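Local coordinates for KLLA0C04147p (Kluyveromyces lactis, PDB 5WVR), which probably binds sterols and transfers them between membranes through its C-terminal oxysterol-binding protein (ORD) domain, the part crystallised here with cholesterol, at residues P69-Q74 with P357-M362; L99-I104 with T313-W318. All coordinates share one frame; numbering follows the deposited sequence.

Interaction 1. Residues P69-Q74 with P357-M362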
ATOM      1  N   PRO A  69       4.490  12.003   9.433  1.00 23.50           N
ATOM      2  CA  PRO A  69       3.799  11.336  10.521  1.00 23.41           C
ATOM      3  C   PRO A  69       2.841  10.218  10.078  1.00 24.56           C
ATOM      4  O   PRO A  69       1.691  10.148  10.503  1.00 29.68           O
ATOM      5  CB  PRO A  69       3.014  12.472  11.174  1.00 26.23           C
ATOM      6  CG  PRO A  69       2.631  13.293   9.988  1.00 25.21           C
ATOM      7  CD  PRO A  69       3.835  13.284   9.087  1.00 28.77           C
ATOM      8  N   THR A  70       3.313   9.365   9.192  1.00 24.54           N
ATOM      9  CA  THR A  70       2.603   8.149   8.852  1.00 23.39           C
ATOM     10  C   THR A  70       3.557   6.995   9.073  1.00 19.74           C
ATOM     11  O   THR A  70       4.776   7.165   8.997  1.00 20.26           O
ATOM     12  CB  THR A  70       2.124   8.167   7.394  1.00 23.03           C
ATOM     13  OG1 THR A  70       3.270   8.264   6.528  1.00 27.67           O
ATOM     14  CG2 THR A  70       1.203   9.378   7.163  1.00 28.66           C
ATOM     15  N   SER A  71       2.997   5.824   9.360  1.00 17.68           N
ATOM     16  CA  SER A  71       3.780   4.603   9.393  1.00 17.80           C
ATOM     17  C   SER A  71       3.892   3.994   7.994  1.00 23.76           C
ATOM     18  O   SER A  71       3.023   4.186   7.144  1.00 16.43           O
ATOM     19  CB  SER A  71       3.135   3.595  10.330  1.00 14.12           C
ATOM     20  OG  SER A  71       4.000   2.510  10.510  1.00 23.91           O
ATOM     21  N   LEU A  72       4.982   3.261   7.762  1.00 21.86           N
ATOM     22  CA  LEU A  72       5.051   2.373   6.611  1.00 20.51           C
ATOM     23  C   LEU A  72       3.816   1.489   6.531  1.00 21.17           C
ATOM     24  O   LEU A  72       3.371   1.149   5.434  1.00 19.58           O
ATOM     25  CB  LEU A  72       6.315   1.492   6.676  1.00 17.53           C
ATOM     26  CG  LEU A  72       7.210   1.446   5.452  1.00 31.23           C
ATOM     27  CD1 LEU A  72       6.433   0.949   4.197  1.00 28.26           C
ATOM     28  CD2 LEU A  72       7.785   2.814   5.222  1.00 29.99           C
ATOM     29  N   LEU A  73       3.244   1.114   7.679  1.00 21.07           N
ATOM     30  CA  LEU A  73       2.015   0.320   7.685  1.00 21.69           C
ATOM     31  C   LEU A  73       0.875   1.037   6.973  1.00 21.39           C
ATOM     32  O   LEU A  73       0.058   0.401   6.299  1.00 19.82           O
ATOM     33  CB  LEU A  73       1.608  -0.004   9.121  1.00 16.45           C
ATOM     34  CG  LEU A  73       2.678  -0.779   9.888  1.00 20.00           C
ATOM     35  CD1 LEU A  73       2.198  -1.197  11.287  1.00 17.46           C
ATOM     36  CD2 LEU A  73       3.126  -1.994   9.061  1.00 15.49           C
ATOM     37  N   GLN A  74       0.797   2.352   7.122  1.00 20.57           N
ATOM     38  CA  GLN A  74      -0.259   3.147   6.510  1.00 16.80           C
ATOM     39  C   GLN A  74       0.058   3.544   5.081  1.00 21.50           C
ATOM     40  O   GLN A  74      -0.864   3.656   4.268  1.00 17.58           O
ATOM     41  CB  GLN A  74      -0.520   4.396   7.361  1.00 15.28           C
ATOM     42  CG  GLN A  74      -0.978   4.009   8.764  1.00 17.57           C
ATOM     43  CD  GLN A  74      -0.871   5.109   9.809  1.00 19.52           C
ATOM     44  OE1 GLN A  74       0.103   5.860   9.875  1.00 17.74           O
ATOM     45  NE2 GLN A  74      -1.871   5.181  10.655  1.00 18.62           N
ATOM     46  N   PRO A 357       2.928   7.079  20.086  1.00 19.75           N
ATOM     47  CA  PRO A 357       2.959   8.440  20.630  1.00 17.99           C
ATOM     48  C   PRO A 357       3.949   9.362  19.941  1.00 18.38           C
ATOM     49  O   PRO A 357       3.680  10.555  19.820  1.00 19.66           O
ATOM     50  CB  PRO A 357       3.321   8.210  22.106  1.00 25.13           C
ATOM     51  CG  PRO A 357       3.904   6.817  22.186  1.00 27.04           C
ATOM     52  CD  PRO A 357       3.773   6.153  20.848  1.00 21.21           C
ATOM     53  N   ASP A 358       5.092   8.868  19.469  1.00 16.17           N
ATOM     54  CA  ASP A 358       5.980   9.779  18.752  1.00 17.65           C
ATOM     55  C   ASP A 358       5.377  10.188  17.416  1.00 22.66           C
ATOM     56  O   ASP A 358       5.480  11.353  17.007  1.00 19.67           O
ATOM     57  CB  ASP A 358       7.376   9.158  18.558  1.00 21.29           C
ATOM     58  CG  ASP A 358       7.341   7.745  17.994  1.00 29.88           C
ATOM     59  OD1 ASP A 358       6.284   7.074  18.063  1.00 27.51           O
ATOM     60  OD2 ASP A 358       8.398   7.295  17.489  1.00 26.59           O
ATOM     61  N   GLN A 359       4.723   9.252  16.734  1.00 22.05           N
ATOM     62  CA  GLN A 359       4.069   9.578  15.481  1.00 18.41           C
ATOM     63  C   GLN A 359       2.891  10.520  15.702  1.00 17.50           C
ATOM     64  O   GLN A 359       2.657  11.430  14.897  1.00 19.90           O
ATOM     65  CB  GLN A 359       3.612   8.291  14.795  1.00 23.57           C
ATOM     66  CG  GLN A 359       2.868   8.523  13.480  1.00 21.38           C
ATOM     67  CD  GLN A 359       2.505   7.215  12.786  1.00 25.38           C
ATOM     68  OE1 GLN A 359       3.237   6.213  12.878  1.00 23.32           O
ATOM     69  NE2 GLN A 359       1.369   7.214  12.096  1.00 19.30           N
ATOM     70  N   ARG A 360       2.132  10.321  16.782  1.00 19.40           N
ATOM     71  CA  ARG A 360       1.019  11.224  17.074  1.00 19.61           C
ATOM     72  C   ARG A 360       1.514  12.638  17.324  1.00 23.24           C
ATOM     73  O   ARG A 360       0.939  13.602  16.809  1.00 19.93           O
ATOM     74  CB  ARG A 360       0.228  10.735  18.281  1.00 23.11           C
ATOM     75  CG  ARG A 360      -0.826  11.740  18.746  1.00 23.66           C
ATOM     76  CD  ARG A 360      -1.918  11.884  17.708  1.00 20.46           C
ATOM     77  NE  ARG A 360      -2.444  10.571  17.369  1.00 21.96           N
ATOM     78  CZ  ARG A 360      -2.926  10.246  16.178  1.00 20.83           C
ATOM     79  NH1 ARG A 360      -2.969  11.148  15.203  1.00 20.38           N
ATOM     80  NH2 ARG A 360      -3.358   9.015  15.962  1.00 19.15           N
ATOM     81  N   ALA A 361       2.577  12.782  18.135  1.00 23.58           N
ATOM     82  CA  ALA A 361       3.072  14.116  18.471  1.00 25.01           C
ATOM     83  C   ALA A 361       3.599  14.815  17.241  1.00 21.07           C
ATOM     84  O   ALA A 361       3.391  16.016  17.072  1.00 22.69           O
ATOM     85  CB  ALA A 361       4.163  14.049  19.538  1.00 20.31           C
ATOM     86  N   MET A 362       4.268  14.066  16.368  1.00 19.84           N
ATOM     87  CA  MET A 362       4.729  14.599  15.092  1.00 25.44           C
ATOM     88  C   MET A 362       3.571  15.126  14.260  1.00 24.70           C
ATOM     89  O   MET A 362       3.633  16.231  13.695  1.00 19.72           O
ATOM     90  CB  MET A 362       5.446  13.508  14.322  1.00 22.02           C
ATOM     91  CG  MET A 362       5.674  13.902  12.919  1.00 33.30           C
ATOM     92  SD  MET A 362       7.356  14.346  12.699  1.00 46.56           S
ATOM     93  CE  MET A 362       7.904  12.729  12.280  1.00 34.55           C
TER
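Pro69 and Gln359 bring the two backbones closest, with 5.3 Å between Pro69 CA and Gln359 CA, where the chain turning a corner before helix 72-77 meets the side of helix 357-363. The motif at the centre is a capping box: Ser71 is the N-cap of helix 72-77, its OG taking a weak bond from Leu73 N, while Gln74 reaches back so that its OE1 accepts the N-H of Ser71 (Ser71 N to Gln74 OE1 2.9 Å) in a nearly straight bond (175°). Gln359 joins this box from the other helix. With CG anti to the backbone N and the chain extended beyond it, its amide is carried past the carbonyl of Pro69 to the start of the capped turn. There Gln359 NE2 donates to Gln74 OE1 at 2.9 Å, more bent at 138°. The two side chains come from opposite directions and their amide planes are turned 63° apart. Gln74 OE1 is thus gripped by two donors, both arriving from the same face of its carbonyl plane and tilted somewhat from it, which fixes the amide's rotation together with the bond from Gln74 NE2 to Asn338 OD1. Gln359 OE1 lies beside the Ser71 side chain, 3.7 Å from Ser71 CB. All of this is buried, with Phe121 of strand 119-121 packing against Gln359 and Met362, and backbone bonds joining Thr70 and Leu72 to that same residue. Leu72, the residue after the N-cap, touches the bound cholesterol, so the contact lies next to a part of the chain that meets the sterol. One turn along helix 357-363, Met362 supplies the apolar share, Met362 CG lying a tight 3.5 Å from Pro69 CB.

Interaction 2. Residues L99-I104 with T313-W318; sequences LLYVAI and TRFNVW
Apolar helix-on-strand packing joins Leu100, Tyr101 and Ile104 of helix 95-108 to Phe315, Val317 and Trp318 of strand 314-319, the last strand of the antiparallel run that forms the ORD beta-barrel. The axes of the two short segments pass 9.4 Å apart, their N-to-C directions 49° apart. Val317 fills the middle: its CG1, anti to the backbone N (chi1 173°), sits over one face of the Tyr101 ring in a CH-pi contact, 4.1 Å from the centroid and offset toward the rim. The same methyl meets Ile104, with Val317 CG1 3.5 Å from Ile104 CD1. Leu100 CD2 approaches the edge of the Phe315 ring, 3.9 Å from Phe315 CZ, Tyr101 OH lies 4.0 Å from Phe315 CE2, and Ile104 CG2 rests on Trp318 CB at 3.8 Å. Shortening Tyr101 to an alanine would probably leave the Val317 methyl without its aromatic face and open a gap beside Phe315. In a classic beta bulge Val317 and Trp318 both face Val277, consistent with both starting their side chains toward the helix, though the indole then leads away. Phe269 of strand 265-272 packs against Leu100 and Ile104, Phe92 meets the Tyr101 ring edge-to-face, and helix 84-90 touches Tyr101 and Trp318.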
ATOM      1  N   LEU A  99      -8.352  -8.232 -16.028  1.00 25.78           N
ATOM      2  CA  LEU A  99      -6.929  -7.984 -15.859  1.00 24.52           C
ATOM      3  C   LEU A  99      -6.594  -6.523 -16.122  1.00 28.59           C
ATOM      4  O   LEU A  99      -5.851  -5.908 -15.348  1.00 25.81           O
ATOM      5  CB  LEU A  99      -6.121  -8.899 -16.772  1.00 29.25           C
ATOM      6  CG  LEU A  99      -4.612  -8.690 -16.769  1.00 24.68           C
ATOM      7  CD1 LEU A  99      -4.082  -8.521 -15.348  1.00 25.99           C
ATOM      8  CD2 LEU A  99      -4.053  -9.912 -17.376  1.00 25.91           C
ATOM      9  N   LEU A 100      -7.176  -5.935 -17.175  1.00 24.27           N
ATOM     10  CA  LEU A 100      -6.917  -4.528 -17.470  1.00 25.72           C
ATOM     11  C   LEU A 100      -7.201  -3.645 -16.265  1.00 28.76           C
ATOM     12  O   LEU A 100      -6.417  -2.747 -15.940  1.00 28.33           O
ATOM     13  CB  LEU A 100      -7.758  -4.065 -18.658  1.00 23.21           C
ATOM     14  CG  LEU A 100      -7.687  -2.565 -18.972  1.00 21.73           C
ATOM     15  CD1 LEU A 100      -6.283  -2.160 -19.387  1.00 23.39           C
ATOM     16  CD2 LEU A 100      -8.655  -2.209 -20.063  1.00 27.60           C
ATOM     17  N   TYR A 101      -8.313  -3.890 -15.584  1.00 27.54           N
ATOM     18  CA  TYR A 101      -8.663  -3.056 -14.445  1.00 26.89           C
ATOM     19  C   TYR A 101      -7.819  -3.405 -13.210  1.00 28.96           C
ATOM     20  O   TYR A 101      -7.427  -2.507 -12.452  1.00 20.63           O
ATOM     21  CB  TYR A 101     -10.176  -3.149 -14.190  1.00 24.19           C
ATOM     22  CG  TYR A 101     -10.958  -2.117 -15.005  1.00 23.36           C
ATOM     23  CD1 TYR A 101     -10.917  -2.126 -16.387  1.00 24.55           C
ATOM     24  CD2 TYR A 101     -11.708  -1.128 -14.387  1.00 25.07           C
ATOM     25  CE1 TYR A 101     -11.605  -1.183 -17.137  1.00 25.44           C
ATOM     26  CE2 TYR A 101     -12.401  -0.180 -15.128  1.00 30.30           C
ATOM     27  CZ  TYR A 101     -12.346  -0.216 -16.504  1.00 32.70           C
ATOM     28  OH  TYR A 101     -13.014   0.724 -17.257  1.00 28.24           O
ATOM     29  N   VAL A 102      -7.494  -4.691 -13.014  1.00 29.02           N
ATOM     30  CA  VAL A 102      -6.549  -5.066 -11.962  1.00 23.62           C
ATOM     31  C   VAL A 102      -5.212  -4.381 -12.182  1.00 25.11           C
ATOM     32  O   VAL A 102      -4.594  -3.864 -11.237  1.00 23.74           O
ATOM     33  CB  VAL A 102      -6.384  -6.600 -11.895  1.00 26.30           C
ATOM     34  CG1 VAL A 102      -5.134  -6.986 -11.062  1.00 20.40           C
ATOM     35  CG2 VAL A 102      -7.631  -7.234 -11.315  1.00 20.83           C
ATOM     36  N   ALA A 103      -4.738  -4.371 -13.430  1.00 19.79           N
ATOM     37  CA  ALA A 103      -3.467  -3.730 -13.741  1.00 26.47           C
ATOM     38  C   ALA A 103      -3.495  -2.248 -13.401  1.00 24.65           C
ATOM     39  O   ALA A 103      -2.548  -1.712 -12.810  1.00 25.45           O
ATOM     40  CB  ALA A 103      -3.135  -3.926 -15.216  1.00 27.46           C
ATOM     41  N   ILE A 104      -4.566  -1.557 -13.794  1.00 22.14           N
ATOM     42  CA  ILE A 104      -4.605  -0.124 -13.557  1.00 20.39           C
ATOM     43  C   ILE A 104      -4.771   0.174 -12.064  1.00 23.76           C
ATOM     44  O   ILE A 104      -4.287   1.195 -11.586  1.00 22.64           O
ATOM     45  CB  ILE A 104      -5.668   0.488 -14.483  1.00 18.48           C
ATOM     46  CG1 ILE A 104      -5.158   0.353 -15.924  1.00 28.38           C
ATOM     47  CG2 ILE A 104      -5.930   1.982 -14.167  1.00 19.71           C
ATOM     48  CD1 ILE A 104      -6.110   0.853 -17.003  1.00 27.79           C
ATOM     49  N   THR A 313     -11.966   2.380 -29.620  1.00 33.54           N
ATOM     50  CA  THR A 313     -11.878   3.752 -29.143  1.00 31.68           C
ATOM     51  C   THR A 313     -11.304   3.781 -27.736  1.00 37.80           C
ATOM     52  O   THR A 313     -11.356   2.793 -26.988  1.00 36.00           O
ATOM     53  CB  THR A 313     -13.245   4.433 -29.129  1.00 37.64           C
ATOM     54  OG1 THR A 313     -14.010   3.949 -28.016  1.00 44.32           O
ATOM     55  CG2 THR A 313     -13.997   4.154 -30.412  1.00 38.38           C
ATOM     56  N   ARG A 314     -10.783   4.944 -27.368  1.00 31.04           N
ATOM     57  CA  ARG A 314     -10.139   5.116 -26.082  1.00 38.29           C
ATOM     58  C   ARG A 314     -11.150   5.460 -25.006  1.00 34.41           C
ATOM     59  O   ARG A 314     -12.099   6.209 -25.239  1.00 36.73           O
ATOM     60  CB  ARG A 314      -9.089   6.216 -26.160  1.00 39.00           C
ATOM     61  CG  ARG A 314      -7.848   5.780 -26.877  1.00 42.57           C
ATOM     62  CD  ARG A 314      -6.600   6.332 -26.210  1.00 54.30           C
ATOM     63  NE  ARG A 314      -6.868   7.439 -25.293  1.00 48.66           N
ATOM     64  CZ  ARG A 314      -6.977   8.708 -25.669  1.00 54.38           C
ATOM     65  NH1 ARG A 314      -7.213   9.649 -24.757  1.00 61.91           N
ATOM     66  NH2 ARG A 314      -6.864   9.026 -26.955  1.00 57.64           N
ATOM     67  N   PHE A 315     -10.923   4.918 -23.812  1.00 30.86           N
ATOM     68  CA  PHE A 315     -11.760   5.220 -22.664  1.00 33.90           C
ATOM     69  C   PHE A 315     -10.897   5.501 -21.436  1.00 32.25           C
ATOM     70  O   PHE A 315      -9.880   4.836 -21.209  1.00 28.57           O
ATOM     71  CB  PHE A 315     -12.743   4.079 -22.390  1.00 32.32           C
ATOM     72  CG  PHE A 315     -12.102   2.719 -22.246  1.00 31.61           C
ATOM     73  CD1 PHE A 315     -11.759   1.981 -23.360  1.00 32.30           C
ATOM     74  CD2 PHE A 315     -11.887   2.162 -20.990  1.00 31.34           C
ATOM     75  CE1 PHE A 315     -11.197   0.724 -23.243  1.00 30.72           C
ATOM     76  CE2 PHE A 315     -11.325   0.901 -20.860  1.00 28.82           C
ATOM     77  CZ  PHE A 315     -10.985   0.174 -22.005  1.00 31.52           C
ATOM     78  N   ASN A 316     -11.296   6.499 -20.651  1.00 33.35           N
ATOM     79  CA  ASN A 316     -10.613   6.738 -19.383  1.00 28.29           C
ATOM     80  C   ASN A 316     -10.854   5.568 -18.434  1.00 36.08           C
ATOM     81  O   ASN A 316     -11.865   4.868 -18.522  1.00 33.44           O
ATOM     82  CB  ASN A 316     -11.090   8.041 -18.742  1.00 35.93           C
ATOM     83  CG  ASN A 316     -10.642   9.287 -19.507  1.00 37.89           C
ATOM     84  OD1 ASN A 316      -9.519   9.358 -20.010  1.00 45.87           O
ATOM     85  ND2 ASN A 316     -11.515  10.285 -19.568  1.00 45.54           N
ATOM     86  N   VAL A 317      -9.899   5.336 -17.533  1.00 25.75           N
ATOM     87  CA  VAL A 317     -10.051   4.266 -16.557  1.00 25.92           C
ATOM     88  C   VAL A 317      -9.783   4.808 -15.152  1.00 32.09           C
ATOM     89  O   VAL A 317     -10.401   4.368 -14.178  1.00 29.15           O
ATOM     90  CB  VAL A 317      -9.123   3.084 -16.886  1.00 28.61           C
ATOM     91  CG1 VAL A 317      -9.164   2.050 -15.765  1.00 31.82           C
ATOM     92  CG2 VAL A 317      -9.540   2.446 -18.185  1.00 31.77           C
ATOM     93  N   TRP A 318      -8.872   5.774 -15.036  1.00 25.88           N
ATOM     94  CA  TRP A 318      -8.449   6.270 -13.733  1.00 28.82           C
ATOM     95  C   TRP A 318      -8.000   7.716 -13.859  1.00 26.10           C
ATOM     96  O   TRP A 318      -7.266   8.065 -14.788  1.00 27.80           O
ATOM     97  CB  TRP A 318      -7.307   5.422 -13.147  1.00 25.40           C
ATOM     98  CG  TRP A 318      -6.679   6.022 -11.917  1.00 27.36           C
ATOM     99  CD1 TRP A 318      -7.145   5.944 -10.632  1.00 24.16           C
ATOM    100  CD2 TRP A 318      -5.477   6.796 -11.859  1.00 27.93           C
ATOM    101  NE1 TRP A 318      -6.299   6.611  -9.778  1.00 25.55           N
ATOM    102  CE2 TRP A 318      -5.271   7.149 -10.504  1.00 25.01           C
ATOM    103  CE3 TRP A 318      -4.549   7.217 -12.815  1.00 29.84           C
ATOM    104  CZ2 TRP A 318      -4.191   7.916 -10.091  1.00 22.92           C
ATOM    105  CZ3 TRP A 318      -3.474   7.977 -12.404  1.00 31.76           C
ATOM    106  CH2 TRP A 318      -3.307   8.327 -11.046  1.00 29.07           C
TER

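In the fold
Interactions 1 and 2 lie on opposite sides of the chain's centre, their own centres 34 Å apart and their nearest atoms about 15 Å apart, so they do not touch. In sequence, 99-104 with 313-318 is nested inside the loop closed by 69-74 with 357-362, and that loop carries every strand of the barrel's antiparallel run. Interaction 1 is the one close to the ligand: the side chain of Thr70 is about 7 Å from the bound cholesterol, against about 12 Å for Trp318 in interaction 2. The first joins helix 357-363, which follows the barrel strands, to the start of helix 72-77, whose Leu72 touches the sterol; the second packs a helix preceding the barrel onto its final strand.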